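Local coordinates for periplasmic binding protein component of an ABC type zinc uptake transporter (Synechocystis sp., PDB 1PQ4) that binds zinc in the periplasm and probably delivers it to an ABC-type uptake transporter, as a member of the bacterial solute-binding protein 9 family, at residues S8-Q13 with V26-P31; I134-T139 with P198-F203; Q183-L188 with Q282-A287; R191-F196 with M240-T245. One frame throughout, in Å; residues are numbered along the deposited sequence.

How the contacts relate
The zinc ion, held by H37, H133 and H197, lies close to contacts 1, 2 and 4. Contact 2 comes nearest, with the S199 side chain about 4 Å from the metal, while E244 of contact 4 stands about 7 Å and I9 of contact 1 about 8 Å from it. Contacts 1 and 2 meet where I9 CD1 packs on W135 CD2 at 3.5 Å. Contacts 2 and 4 join through W200 NE1 and E244 OE2, 3.3 Å apart. Contact 3 lies away from the site; it touches contact 2 where L185 CD2 meets F203 CZ at 4.0 Å, and contact 4 where A287 CB packs on M240 CB and R191 NH2 bonds L185 O at 2.6 Å.

Contact 1 of 4, residues S8-Q13 with V26-P31; sequences SIPPQQ and VSVLVP
Strand 3-7, helix 10-20 and strand 24-28 form a beta-alpha-beta unit at one edge of a parallel four-stranded sheet, and 8-13 meets 26-31 where the first strand turns into the helix and the second runs out into a loop. The polar link is one backbone bond: V30 N donates to S8 O at 2.9 Å, with an N-H...O angle of 160° and the donor nearly along the C=O axis (165°). It follows the sheet pairing of S27 and L29 with V7, so the two chains stay joined just past the strands. Within 8-13, as modelled, Q12 OE1 accepts from I9 N at 3.0 Å, and S8 N makes a weak hydrogen bond to the same oxygen, whose place is less certain than the rest. S8 OG reaches out of the contact to E63 and Y55.

The apolar contacts fall in two groups along the strand. V26 and V28 both carry CG1 anti to the backbone N. Q13, with its own CG anti to the backbone N, crosses V26 obliquely, CG lying 3.7 Å from V26 CG1, while V28 CG2 touches Q13 CB. V28 CG1 reaches the I9-P10 peptide, 3.6 Å from P10 N, and meets the proline ring at about a right angle. Further on, I9 and V30 lie side by side, pointing the same way. The other branch of I9 leads to W135, and the I9 side chain is about 8 Å from the zinc ion. The proline ring finishes the seam, with P10 CD 3.4 Å from V30 O.

Contact 2 of 4, residues I134-T139 with P198-F203; sequences IWLSPT and PSWAYF
L136, Y202 and I134 lose the most surface here, and each pairing has its own geometry. L136 has CG anti to its carbonyl carbon (chi1 -67°), and the side chain crosses W200 obliquely. CD1 lies over one face of the indole, 4.0 Å from the centroid of the six-membered ring and 18° off its normal, a CH-pi contact. The second methyl, L136 CD2, also touches W200 CZ3, 3.8 Å away. CD1 comes within 3.3 Å of S199 O, so a backbone carbonyl borders this apolar pocket.

In this family 9 solute-binding protein, the segments that follow the zinc ligands H133 and H197 bring the starts of helix 138-155 and helix 201-206 together, the CA atoms of S137 and F203 4.8 Å apart. S137 is the N-cap of the first helix, its OG accepting from L140 N as well as bonding D206; W200 is the N-cap of the second.

Y202 points its ring along I134, the two side chains lying side by side. I134 CG2 rests over one ring face, 3.9 Å from the centroid and 20° off the normal, again CH-pi. The phenol is anchored beyond the contact by D131 O and L89 N. Nearer the backbone, S137 CB touches Y202 CB at 3.9 Å. L136 O is buried with no hydrogen-bonding partner in the model; it sits near the plane of the F203 ring, at its edge, 3.5 Å from CD1.

Contact 3 of 4, residues Q183-L188 with Q282-A287; sequences QILQPL and QKIANA
The backbones come closest at L185 and A285, CA to CA 6.2 Å, where the chain at the end of 160-185 makes a type I beta turn from L185 to L188 and passes alongside helix 273-288. The motif is the end of a long helix and its turn packed against the C-terminal helix, away from the zinc site, in the part of the protein with strands 192-195 and 240-244. The side chains that meet are apolar, and dispersion contacts carry the join.

A285 is the centre. Its methyl group points toward 183-188 and is gripped by two branches from that segment: I184 CG2, anti to the backbone N, lies 3.9 Å from A285 CB, and L188 CD2 approaches the same methyl at 4.0 Å. The small side chain lets both branches come near the helix backbone. I184 thus arrives from the helix and L188 from the last position of the turn, and the two converge on one alanine. I184 CD1 also reaches Q282 CG of helix 273-288, 4.3 Å away, at the more exposed margin.

On the buried side I284 CG2 receives two leucine methyls, L185 CD1 at 4.3 Å and L188 CD1 at 4.2 Å, while the other end of I284 leads away to F242 and L266. The carbonyls of the turn are held separately: L185 O and L188 O both accept from R191 NH2. L188 has CG anti to its carbonyl carbon (chi1 -49°) and an extended chi2 (-176°); the two torsions together set CD1 against the main chain of the opposite helix, 3.7 Å from A285 CA.

Contact 4 of 4, residues R191-F196 with M240-T245; sequences RKFIVF and MVFGET
F242 takes chi1 -64°, CG anti to its carbonyl carbon, and with chi2 turning the ring roughly perpendicular this brings F242 CE1 to 4.2 Å from F193 CB. V195 likewise has CG1 anti to its carbonyl carbon, and that methyl meets F242 CB at 3.9 Å, the two side chains crossing obliquely.

The backbone joins beside this cluster. F242 N donates to I194 O at 3.0 Å, 161° at the hydrogen, and lies in the carbonyl plane; the same oxygen sits at the edge of the F242 ring. V195 CA makes a CH...O approach to F242 O. At the N-terminal side of the bond, a water bridges the strands, accepting from I194 N at 2.8 Å and donating to M240 O at 2.6 Å.

Strands 192-195 and 240-244 run in the same sense, but their axes cross at -43°, and each has its own parallel partner, 210-213 and 262-266. The contact thus brings two short parallel pairs together within the half of the protein that supplies H197.

At the C-terminal ends the E244 side chain, CG anti to its carbonyl carbon, bends at chi2, bringing OE1 3.6 Å from F196 CB. OE1 accepts from H197 N, and OE2 takes W200 NE1, so this carboxylate probably helps position the chain carrying a zinc ligand.

Contact 1 of 4, residues S8-Q13 with V26-P31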
loop_
_atom_site.group_PDB
_atom_site.type_symbol
_atom_site.label_atom_id
_atom_site.label_comp_id
_atom_site.label_asym_id
_atom_site.label_seq_id
_atom_site.Cartn_x
_atom_site.Cartn_y
_atom_site.Cartn_z
ATOM N N SER A 8 -2.408 8.751 -6.379
ATOM C CA SER A 8 -2.083 9.173 -5.021
ATOM C C SER A 8 -0.716 8.742 -4.512
ATOM O O SER A 8 0.035 9.563 -4.016
ATOM C CB SER A 8 -3.143 8.661 -4.045
ATOM O OG SER A 8 -4.377 9.341 -4.239
ATOM N N ILE A 9 -0.359 7.471 -4.700
ATOM C CA ILE A 9 0.908 6.998 -4.104
ATOM C C ILE A 9 1.758 6.247 -5.091
ATOM O O ILE A 9 1.252 5.736 -6.094
ATOM C CB ILE A 9 0.614 6.140 -2.846
ATOM C CG1 ILE A 9 -0.414 5.044 -3.190
ATOM C CG2 ILE A 9 0.047 7.011 -1.743
ATOM C CD1 ILE A 9 -0.480 3.893 -2.189
ATOM N N PRO A 10 3.086 6.171 -4.827
ATOM C CA PRO A 10 4.014 5.490 -5.734
ATOM C C PRO A 10 3.620 4.101 -6.239
ATOM O O PRO A 10 3.751 3.843 -7.434
ATOM C CB PRO A 10 5.386 5.483 -4.942
ATOM C CG PRO A 10 5.221 6.780 -4.045
ATOM C CD PRO A 10 3.760 6.701 -3.627
ATOM N N PRO A 11 3.137 3.207 -5.356
ATOM C CA PRO A 11 2.767 1.868 -5.863
ATOM C C PRO A 11 1.749 1.945 -7.020
ATOM O O PRO A 11 1.736 1.103 -7.912
ATOM C CB PRO A 11 2.146 1.198 -4.645
ATOM C CG PRO A 11 2.768 1.887 -3.496
ATOM C CD PRO A 11 2.941 3.292 -3.897
ATOM N N GLN A 12 0.880 2.952 -6.984
ATOM C CA GLN A 12 -0.117 3.069 -8.047
ATOM C C GLN A 12 0.527 3.403 -9.365
ATOM O O GLN A 12 -0.036 3.138 -10.418
ATOM C CB GLN A 12 -1.144 4.141 -7.695
ATOM C CG GLN A 12 -2.079 3.703 -6.622
ATOM C CD GLN A 12 -3.041 4.828 -6.299
ATOM O OE1 GLN A 12 -2.601 5.897 -5.853
ATOM N NE2 GLN A 12 -4.350 4.601 -6.537
ATOM N N GLN A 13 1.730 3.967 -9.339
ATOM C CA GLN A 13 2.349 4.292 -10.607
ATOM C C GLN A 13 2.757 2.968 -11.251
ATOM O O GLN A 13 2.785 2.843 -12.470
ATOM C CB GLN A 13 3.593 5.169 -10.351
ATOM C CG GLN A 13 4.371 5.509 -11.586
ATOM C CD GLN A 13 5.528 4.575 -11.830
ATOM O OE1 GLN A 13 6.028 4.469 -12.951
ATOM N NE2 GLN A 13 5.966 3.902 -10.802
ATOM N N VAL A 26 2.344 9.138 -16.032
ATOM C CA VAL A 26 1.925 9.172 -14.640
ATOM C C VAL A 26 2.608 10.170 -13.751
ATOM O O VAL A 26 3.849 10.262 -13.750
ATOM C CB VAL A 26 2.151 7.783 -14.000
ATOM C CG1 VAL A 26 1.689 7.805 -12.532
ATOM C CG2 VAL A 26 1.426 6.706 -14.798
ATOM N N SER A 27 1.799 10.877 -12.967
ATOM C CA SER A 27 2.318 11.829 -11.967
ATOM C C SER A 27 1.868 11.246 -10.618
ATOM O O SER A 27 0.862 10.535 -10.562
ATOM C CB SER A 27 1.722 13.230 -12.143
ATOM O OG SER A 27 2.293 13.892 -13.271
ATOM N N VAL A 28 2.599 11.539 -9.544
ATOM C CA VAL A 28 2.255 10.992 -8.216
ATOM C C VAL A 28 2.167 12.126 -7.191
ATOM O O VAL A 28 3.029 12.993 -7.132
ATOM C CB VAL A 28 3.329 9.979 -7.757
ATOM C CG1 VAL A 28 3.010 9.423 -6.326
ATOM C CG2 VAL A 28 3.377 8.813 -8.795
ATOM N N LEU A 29 1.119 12.092 -6.365
ATOM C CA LEU A 29 0.884 13.147 -5.387
ATOM C C LEU A 29 1.745 13.045 -4.127
ATOM O O LEU A 29 2.368 14.034 -3.711
ATOM C CB LEU A 29 -0.583 13.122 -4.962
ATOM C CG LEU A 29 -1.228 14.424 -4.458
ATOM C CD1 LEU A 29 -2.475 14.058 -3.593
ATOM C CD2 LEU A 29 -0.267 15.181 -3.609
ATOM N N VAL A 30 1.742 11.870 -3.504
ATOM C CA VAL A 30 2.486 11.649 -2.263
ATOM C C VAL A 30 3.917 11.120 -2.426
ATOM O O VAL A 30 4.126 10.027 -2.978
ATOM C CB VAL A 30 1.717 10.650 -1.338
ATOM C CG1 VAL A 30 2.477 10.447 0.032
ATOM C CG2 VAL A 30 0.260 11.141 -1.128
ATOM N N PRO A 31 4.917 11.857 -1.911
ATOM C CA PRO A 31 6.297 11.374 -2.037
ATOM C C PRO A 31 6.435 10.028 -1.336
ATOM O O PRO A 31 5.789 9.781 -0.300
ATOM C CB PRO A 31 7.109 12.436 -1.309
ATOM C CG PRO A 31 6.328 13.687 -1.583
ATOM C CD PRO A 31 4.896 13.202 -1.293
#

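Contact 2 of 4, residues I134-T139 with P198-F203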
loop_
_atom_site.group_PDB
_atom_site.type_symbol
_atom_site.label_atom_id
_atom_site.label_comp_id
_atom_site.label_asym_id
_atom_site.label_seq_id
_atom_site.Cartn_x
_atom_site.Cartn_y
_atom_site.Cartn_z
ATOM N N ILE A 134 -5.250 -1.419 0.810
ATOM C CA ILE A 134 -5.554 -2.514 -0.109
ATOM C C ILE A 134 -4.503 -2.719 -1.216
ATOM O O ILE A 134 -4.547 -3.724 -1.932
ATOM C CB ILE A 134 -6.945 -2.287 -0.778
ATOM C CG1 ILE A 134 -6.929 -0.929 -1.544
ATOM C CG2 ILE A 134 -8.036 -2.316 0.338
ATOM C CD1 ILE A 134 -5.861 -0.613 -2.565
ATOM N N TRP A 135 -3.545 -1.802 -1.325
ATOM C CA TRP A 135 -2.581 -1.933 -2.422
ATOM C C TRP A 135 -1.461 -2.914 -2.133
ATOM O O TRP A 135 -0.582 -3.124 -2.987
ATOM C CB TRP A 135 -1.993 -0.550 -2.802
ATOM C CG TRP A 135 -1.093 0.031 -1.700
ATOM C CD1 TRP A 135 0.252 -0.175 -1.517
ATOM C CD2 TRP A 135 -1.511 0.927 -0.673
ATOM N NE1 TRP A 135 0.700 0.561 -0.430
ATOM C CE2 TRP A 135 -0.363 1.248 0.104
ATOM C CE3 TRP A 135 -2.755 1.504 -0.340
ATOM C CZ2 TRP A 135 -0.419 2.127 1.196
ATOM C CZ3 TRP A 135 -2.816 2.377 0.743
ATOM C CH2 TRP A 135 -1.652 2.684 1.496
ATOM N N LEU A 136 -1.489 -3.498 -0.932
ATOM C CA LEU A 136 -0.431 -4.439 -0.573
ATOM C C LEU A 136 -0.905 -5.881 -0.618
ATOM O O LEU A 136 -0.236 -6.778 -0.121
ATOM C CB LEU A 136 0.148 -4.073 0.813
ATOM C CG LEU A 136 0.877 -2.710 0.725
ATOM C CD1 LEU A 136 1.085 -2.172 2.143
ATOM C CD2 LEU A 136 2.200 -2.815 -0.027
ATOM N N SER A 137 -2.097 -6.099 -1.183
ATOM C CA SER A 137 -2.647 -7.456 -1.347
ATOM C C SER A 137 -2.678 -7.775 -2.842
ATOM O O SER A 137 -3.458 -7.151 -3.592
ATOM C CB SER A 137 -4.084 -7.511 -0.816
ATOM O OG SER A 137 -4.700 -8.728 -1.219
ATOM N N PRO A 138 -1.850 -8.733 -3.326
ATOM C CA PRO A 138 -1.906 -9.034 -4.782
ATOM C C PRO A 138 -3.349 -9.409 -5.222
ATOM O O PRO A 138 -3.773 -9.087 -6.325
ATOM C CB PRO A 138 -0.994 -10.270 -4.950
ATOM C CG PRO A 138 0.066 -10.052 -3.849
ATOM C CD PRO A 138 -0.810 -9.528 -2.645
ATOM N N THR A 139 -4.058 -10.087 -4.343
ATOM C CA THR A 139 -5.435 -10.525 -4.643
ATOM C C THR A 139 -6.337 -9.314 -4.881
ATOM O O THR A 139 -7.054 -9.250 -5.870
ATOM C CB THR A 139 -5.921 -11.414 -3.470
ATOM O OG1 THR A 139 -5.179 -12.634 -3.545
ATOM C CG2 THR A 139 -7.419 -11.773 -3.557
ATOM N N PRO A 198 0.555 -0.091 11.039
ATOM C CA PRO A 198 -0.196 -1.218 10.495
ATOM C C PRO A 198 -0.669 -1.032 9.080
ATOM O O PRO A 198 -1.828 -0.748 8.818
ATOM C CB PRO A 198 -1.342 -1.393 11.509
ATOM C CG PRO A 198 -1.662 0.030 11.884
ATOM C CD PRO A 198 -0.275 0.714 11.960
ATOM N N SER A 199 0.222 -1.165 8.136
ATOM C CA SER A 199 -0.269 -1.049 6.780
ATOM C C SER A 199 -0.392 -2.423 6.142
ATOM O O SER A 199 -0.686 -2.527 4.946
ATOM C CB SER A 199 0.699 -0.194 5.978
ATOM O OG SER A 199 1.995 -0.604 6.229
ATOM N N TRP A 200 -0.186 -3.484 6.921
ATOM C CA TRP A 200 -0.145 -4.815 6.311
ATOM C C TRP A 200 -1.306 -5.755 6.647
ATOM O O TRP A 200 -1.156 -6.977 6.517
ATOM C CB TRP A 200 1.195 -5.519 6.689
ATOM C CG TRP A 200 2.417 -4.664 6.429
ATOM C CD1 TRP A 200 3.024 -3.786 7.300
ATOM C CD2 TRP A 200 3.093 -4.524 5.181
ATOM N NE1 TRP A 200 4.035 -3.101 6.655
ATOM C CE2 TRP A 200 4.094 -3.534 5.350
ATOM C CE3 TRP A 200 2.948 -5.140 3.927
ATOM C CZ2 TRP A 200 4.936 -3.144 4.312
ATOM C CZ3 TRP A 200 3.794 -4.753 2.891
ATOM C CH2 TRP A 200 4.777 -3.756 3.091
ATOM N N ALA A 201 -2.461 -5.218 7.057
ATOM C CA ALA A 201 -3.564 -6.120 7.436
ATOM C C ALA A 201 -4.071 -6.981 6.256
ATOM O O ALA A 201 -4.402 -8.136 6.424
ATOM C CB ALA A 201 -4.738 -5.286 8.032
ATOM N N TYR A 202 -4.153 -6.419 5.051
ATOM C CA TYR A 202 -4.655 -7.217 3.931
ATOM C C TYR A 202 -3.628 -8.257 3.523
ATOM O O TYR A 202 -3.939 -9.413 3.261
ATOM C CB TYR A 202 -4.992 -6.293 2.754
ATOM C CG TYR A 202 -6.193 -5.416 3.112
ATOM C CD1 TYR A 202 -7.520 -5.920 2.962
ATOM C CD2 TYR A 202 -6.020 -4.120 3.571
ATOM C CE1 TYR A 202 -8.623 -5.148 3.255
ATOM C CE2 TYR A 202 -7.146 -3.293 3.859
ATOM C CZ TYR A 202 -8.448 -3.830 3.690
ATOM O OH TYR A 202 -9.560 -3.011 3.872
ATOM N N PHE A 203 -2.376 -7.816 3.483
ATOM C CA PHE A 203 -1.266 -8.712 3.123
ATOM C C PHE A 203 -1.278 -9.845 4.131
ATOM O O PHE A 203 -1.193 -11.029 3.792
ATOM C CB PHE A 203 0.062 -7.883 3.195
ATOM C CG PHE A 203 1.297 -8.707 3.016
ATOM C CD1 PHE A 203 1.774 -8.988 1.752
ATOM C CD2 PHE A 203 1.986 -9.188 4.129
ATOM C CE1 PHE A 203 2.953 -9.762 1.581
ATOM C CE2 PHE A 203 3.153 -9.948 3.972
ATOM C CZ PHE A 203 3.625 -10.232 2.697
#

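Contact 3 of 4, residues Q183-L188 with Q282-A287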
loop_
_atom_site.group_PDB
_atom_site.type_symbol
_atom_site.label_atom_id
_atom_site.label_comp_id
_atom_site.label_asym_id
_atom_site.label_seq_id
_atom_site.Cartn_x
_atom_site.Cartn_y
_atom_site.Cartn_z
ATOM N N GLN A 183 4.388 -19.383 -1.201
ATOM C CA GLN A 183 5.405 -20.419 -1.017
ATOM C C GLN A 183 6.438 -19.964 0.043
ATOM O O GLN A 183 6.872 -20.734 0.893
ATOM C CB GLN A 183 6.116 -20.716 -2.338
ATOM C CG GLN A 183 5.214 -21.443 -3.328
ATOM C CD GLN A 183 5.923 -21.874 -4.600
ATOM O OE1 GLN A 183 6.542 -21.059 -5.296
ATOM N NE2 GLN A 183 5.824 -23.168 -4.919
ATOM N N ILE A 184 6.829 -18.711 -0.032
ATOM C CA ILE A 184 7.758 -18.143 0.944
ATOM C C ILE A 184 7.170 -18.167 2.354
ATOM O O ILE A 184 7.853 -18.540 3.299
ATOM C CB ILE A 184 8.105 -16.669 0.561
ATOM C CG1 ILE A 184 8.868 -16.674 -0.759
ATOM C CG2 ILE A 184 8.878 -15.953 1.700
ATOM C CD1 ILE A 184 8.937 -15.321 -1.457
ATOM N N LEU A 185 5.891 -17.801 2.505
ATOM C CA LEU A 185 5.296 -17.695 3.836
ATOM C C LEU A 185 4.559 -18.889 4.421
ATOM O O LEU A 185 4.374 -18.952 5.627
ATOM C CB LEU A 185 4.309 -16.500 3.854
ATOM C CG LEU A 185 4.620 -15.016 4.084
ATOM C CD1 LEU A 185 6.061 -14.782 4.351
ATOM C CD2 LEU A 185 4.082 -14.167 2.938
ATOM N N GLN A 186 4.111 -19.839 3.617
ATOM C CA GLN A 186 3.345 -20.912 4.254
ATOM C C GLN A 186 4.024 -21.805 5.301
ATOM O O GLN A 186 3.374 -22.191 6.268
ATOM C CB GLN A 186 2.646 -21.793 3.211
ATOM C CG GLN A 186 1.515 -21.066 2.430
ATOM C CD GLN A 186 0.711 -20.025 3.258
ATOM O OE1 GLN A 186 1.221 -18.945 3.603
ATOM N NE2 GLN A 186 -0.550 -20.350 3.560
ATOM N N PRO A 187 5.345 -22.066 5.177
ATOM C CA PRO A 187 5.988 -22.938 6.170
ATOM C C PRO A 187 6.376 -22.343 7.525
ATOM O O PRO A 187 6.788 -23.061 8.406
ATOM C CB PRO A 187 7.196 -23.482 5.398
ATOM C CG PRO A 187 7.634 -22.279 4.597
ATOM C CD PRO A 187 6.301 -21.677 4.120
ATOM N N LEU A 188 6.247 -21.042 7.704
ATOM C CA LEU A 188 6.612 -20.446 8.983
ATOM C C LEU A 188 5.799 -20.955 10.155
ATOM O O LEU A 188 4.587 -20.997 10.100
ATOM C CB LEU A 188 6.459 -18.941 8.899
ATOM C CG LEU A 188 7.123 -18.325 7.653
ATOM C CD1 LEU A 188 6.994 -16.809 7.741
ATOM C CD2 LEU A 188 8.600 -18.746 7.562
ATOM N N GLN A 282 10.263 -12.190 2.273
ATOM C CA GLN A 282 11.537 -12.808 2.677
ATOM C C GLN A 282 12.001 -12.266 4.032
ATOM O O GLN A 282 12.554 -13.022 4.868
ATOM C CB GLN A 282 12.595 -12.537 1.613
ATOM C CG GLN A 282 12.239 -13.272 0.348
ATOM C CD GLN A 282 13.131 -12.892 -0.807
ATOM O OE1 GLN A 282 13.580 -11.736 -0.909
ATOM N NE2 GLN A 282 13.375 -13.850 -1.705
ATOM N N LYS A 283 11.806 -10.958 4.250
ATOM C CA LYS A 283 12.171 -10.399 5.565
ATOM C C LYS A 283 11.380 -11.005 6.680
ATOM O O LYS A 283 11.895 -11.299 7.774
ATOM C CB LYS A 283 11.971 -8.883 5.596
ATOM C CG LYS A 283 13.193 -8.163 5.045
ATOM C CD LYS A 283 13.043 -6.667 4.964
ATOM C CE LYS A 283 14.365 -6.096 4.380
ATOM N NZ LYS A 283 14.169 -4.688 3.947
ATOM N N ILE A 284 10.097 -11.211 6.429
ATOM C CA ILE A 284 9.272 -11.790 7.468
ATOM C C ILE A 284 9.660 -13.239 7.683
ATOM O O ILE A 284 9.728 -13.709 8.820
ATOM C CB ILE A 284 7.769 -11.685 7.108
ATOM C CG1 ILE A 284 7.317 -10.228 7.297
ATOM C CG2 ILE A 284 6.937 -12.608 8.005
ATOM C CD1 ILE A 284 8.126 -9.091 6.677
ATOM N N ALA A 285 9.888 -13.950 6.587
ATOM C CA ALA A 285 10.276 -15.355 6.723
ATOM C C ALA A 285 11.622 -15.452 7.486
ATOM O O ALA A 285 11.796 -16.295 8.369
ATOM C CB ALA A 285 10.411 -16.012 5.332
ATOM N N ASN A 286 12.567 -14.588 7.153
ATOM C CA ASN A 286 13.855 -14.648 7.832
ATOM C C ASN A 286 13.732 -14.414 9.314
ATOM O O ASN A 286 14.470 -14.989 10.111
ATOM C CB ASN A 286 14.829 -13.634 7.257
ATOM C CG ASN A 286 15.289 -14.004 5.878
ATOM O OD1 ASN A 286 15.073 -15.132 5.427
ATOM N ND2 ASN A 286 15.933 -13.057 5.186
ATOM N N ALA A 287 12.790 -13.572 9.687
ATOM C CA ALA A 287 12.619 -13.239 11.076
ATOM C C ALA A 287 11.910 -14.290 11.885
ATOM O O ALA A 287 12.129 -14.378 13.079
ATOM C CB ALA A 287 11.879 -11.916 11.204
#

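Contact 4 of 4, residues R191-F196 with M240-T245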
loop_
_atom_site.group_PDB
_atom_site.type_symbol
_atom_site.label_atom_id
_atom_site.label_comp_id
_atom_site.label_asym_id
_atom_site.label_seq_id
_atom_site.Cartn_x
_atom_site.Cartn_y
_atom_site.Cartn_z
ATOM N N ARG A 191 3.739 -17.106 13.023
ATOM C CA ARG A 191 2.944 -16.341 12.062
ATOM C C ARG A 191 2.844 -14.862 12.404
ATOM O O ARG A 191 2.336 -14.055 11.633
ATOM C CB ARG A 191 1.530 -16.913 12.046
ATOM C CG ARG A 191 1.048 -17.242 10.709
ATOM C CD ARG A 191 1.009 -18.724 10.538
ATOM N NE ARG A 191 2.093 -19.242 9.740
ATOM C CZ ARG A 191 2.288 -19.032 8.440
ATOM N NH1 ARG A 191 1.494 -18.274 7.691
ATOM N NH2 ARG A 191 3.276 -19.673 7.867
ATOM N N LYS A 192 3.348 -14.506 13.562
ATOM C CA LYS A 192 3.254 -13.131 14.038
ATOM C C LYS A 192 4.437 -12.251 13.648
ATOM O O LYS A 192 5.560 -12.758 13.569
ATOM C CB LYS A 192 3.152 -13.176 15.562
ATOM C CG LYS A 192 2.010 -14.055 16.053
ATOM C CD LYS A 192 1.902 -14.075 17.580
ATOM C CE LYS A 192 0.786 -15.029 18.010
ATOM N NZ LYS A 192 0.453 -14.941 19.453
ATOM N N PHE A 193 4.195 -10.962 13.346
ATOM C CA PHE A 193 5.319 -10.023 13.074
ATOM C C PHE A 193 4.924 -8.669 13.662
ATOM O O PHE A 193 3.748 -8.313 13.704
ATOM C CB PHE A 193 5.744 -9.912 11.586
ATOM C CG PHE A 193 4.694 -9.355 10.655
ATOM C CD1 PHE A 193 4.856 -8.096 10.092
ATOM C CD2 PHE A 193 3.555 -10.115 10.302
ATOM C CE1 PHE A 193 3.925 -7.583 9.190
ATOM C CE2 PHE A 193 2.594 -9.607 9.384
ATOM C CZ PHE A 193 2.789 -8.341 8.832
ATOM N N ILE A 194 5.905 -7.935 14.174
ATOM C CA ILE A 194 5.626 -6.628 14.802
ATOM C C ILE A 194 6.107 -5.567 13.867
ATOM O O ILE A 194 7.216 -5.643 13.371
ATOM C CB ILE A 194 6.416 -6.439 16.096
ATOM C CG1 ILE A 194 6.189 -7.617 17.007
ATOM C CG2 ILE A 194 5.995 -5.146 16.793
ATOM C CD1 ILE A 194 7.025 -7.562 18.312
ATOM N N VAL A 195 5.281 -4.550 13.659
ATOM C CA VAL A 195 5.598 -3.456 12.766
ATOM C C VAL A 195 5.161 -2.203 13.466
ATOM O O VAL A 195 4.369 -2.236 14.405
ATOM C CB VAL A 195 4.807 -3.492 11.425
ATOM C CG1 VAL A 195 5.252 -4.611 10.612
ATOM C CG2 VAL A 195 3.280 -3.618 11.709
ATOM N N PHE A 196 5.694 -1.099 13.017
ATOM C CA PHE A 196 5.307 0.118 13.678
ATOM C C PHE A 196 3.921 0.529 13.194
ATOM O O PHE A 196 2.983 0.503 13.967
ATOM C CB PHE A 196 6.314 1.231 13.416
ATOM C CG PHE A 196 5.918 2.517 14.077
ATOM C CD1 PHE A 196 5.980 2.635 15.471
ATOM C CD2 PHE A 196 5.355 3.551 13.334
ATOM C CE1 PHE A 196 5.487 3.746 16.116
ATOM C CE2 PHE A 196 4.849 4.691 13.998
ATOM C CZ PHE A 196 4.926 4.765 15.390
ATOM N N MET A 240 12.657 -10.143 15.272
ATOM C CA MET A 240 12.930 -8.930 14.558
ATOM C C MET A 240 11.801 -7.970 14.766
ATOM O O MET A 240 10.667 -8.388 15.013
ATOM C CB MET A 240 13.055 -9.269 13.087
ATOM C CG MET A 240 13.703 -8.229 12.241
ATOM S SD MET A 240 15.450 -8.540 12.271
ATOM C CE MET A 240 15.460 -10.282 11.740
ATOM N N VAL A 241 12.097 -6.684 14.697
ATOM C CA VAL A 241 11.034 -5.704 14.851
ATOM C C VAL A 241 11.123 -4.872 13.588
ATOM O O VAL A 241 12.221 -4.467 13.183
ATOM C CB VAL A 241 11.220 -4.805 16.088
ATOM C CG1 VAL A 241 10.089 -3.799 16.162
ATOM C CG2 VAL A 241 11.250 -5.675 17.346
ATOM N N PHE A 242 9.981 -4.660 12.932
ATOM C CA PHE A 242 10.009 -3.905 11.703
ATOM C C PHE A 242 9.538 -2.491 11.925
ATOM O O PHE A 242 8.698 -2.232 12.768
ATOM C CB PHE A 242 9.125 -4.576 10.674
ATOM C CG PHE A 242 9.600 -5.917 10.290
ATOM C CD1 PHE A 242 8.995 -7.057 10.811
ATOM C CD2 PHE A 242 10.668 -6.051 9.418
ATOM C CE1 PHE A 242 9.453 -8.329 10.467
ATOM C CE2 PHE A 242 11.133 -7.344 9.057
ATOM C CZ PHE A 242 10.519 -8.469 9.587
ATOM N N GLY A 243 10.126 -1.583 11.169
ATOM C CA GLY A 243 9.722 -0.185 11.239
ATOM C C GLY A 243 9.457 0.162 9.787
ATOM O O GLY A 243 9.647 -0.659 8.890
ATOM N N GLU A 244 9.017 1.370 9.539
ATOM C CA GLU A 244 8.717 1.785 8.176
ATOM C C GLU A 244 9.476 3.069 7.923
ATOM O O GLU A 244 9.653 3.883 8.847
ATOM C CB GLU A 244 7.197 2.001 8.036
ATOM C CG GLU A 244 6.483 0.758 7.678
ATOM C CD GLU A 244 5.577 0.230 8.767
ATOM O OE1 GLU A 244 5.917 0.413 9.972
ATOM O OE2 GLU A 244 4.535 -0.386 8.388
ATOM N N THR A 245 9.925 3.259 6.684
ATOM C CA THR A 245 10.705 4.457 6.334
ATOM C C THR A 245 9.992 5.757 6.555
ATOM O O THR A 245 10.626 6.753 6.844
ATOM C CB THR A 245 11.107 4.519 4.838
ATOM O OG1 THR A 245 10.716 3.308 4.154
ATOM C CG2 THR A 245 12.595 4.744 4.728
HETATM O O HOH W 1 8.414 -9.252 14.108
#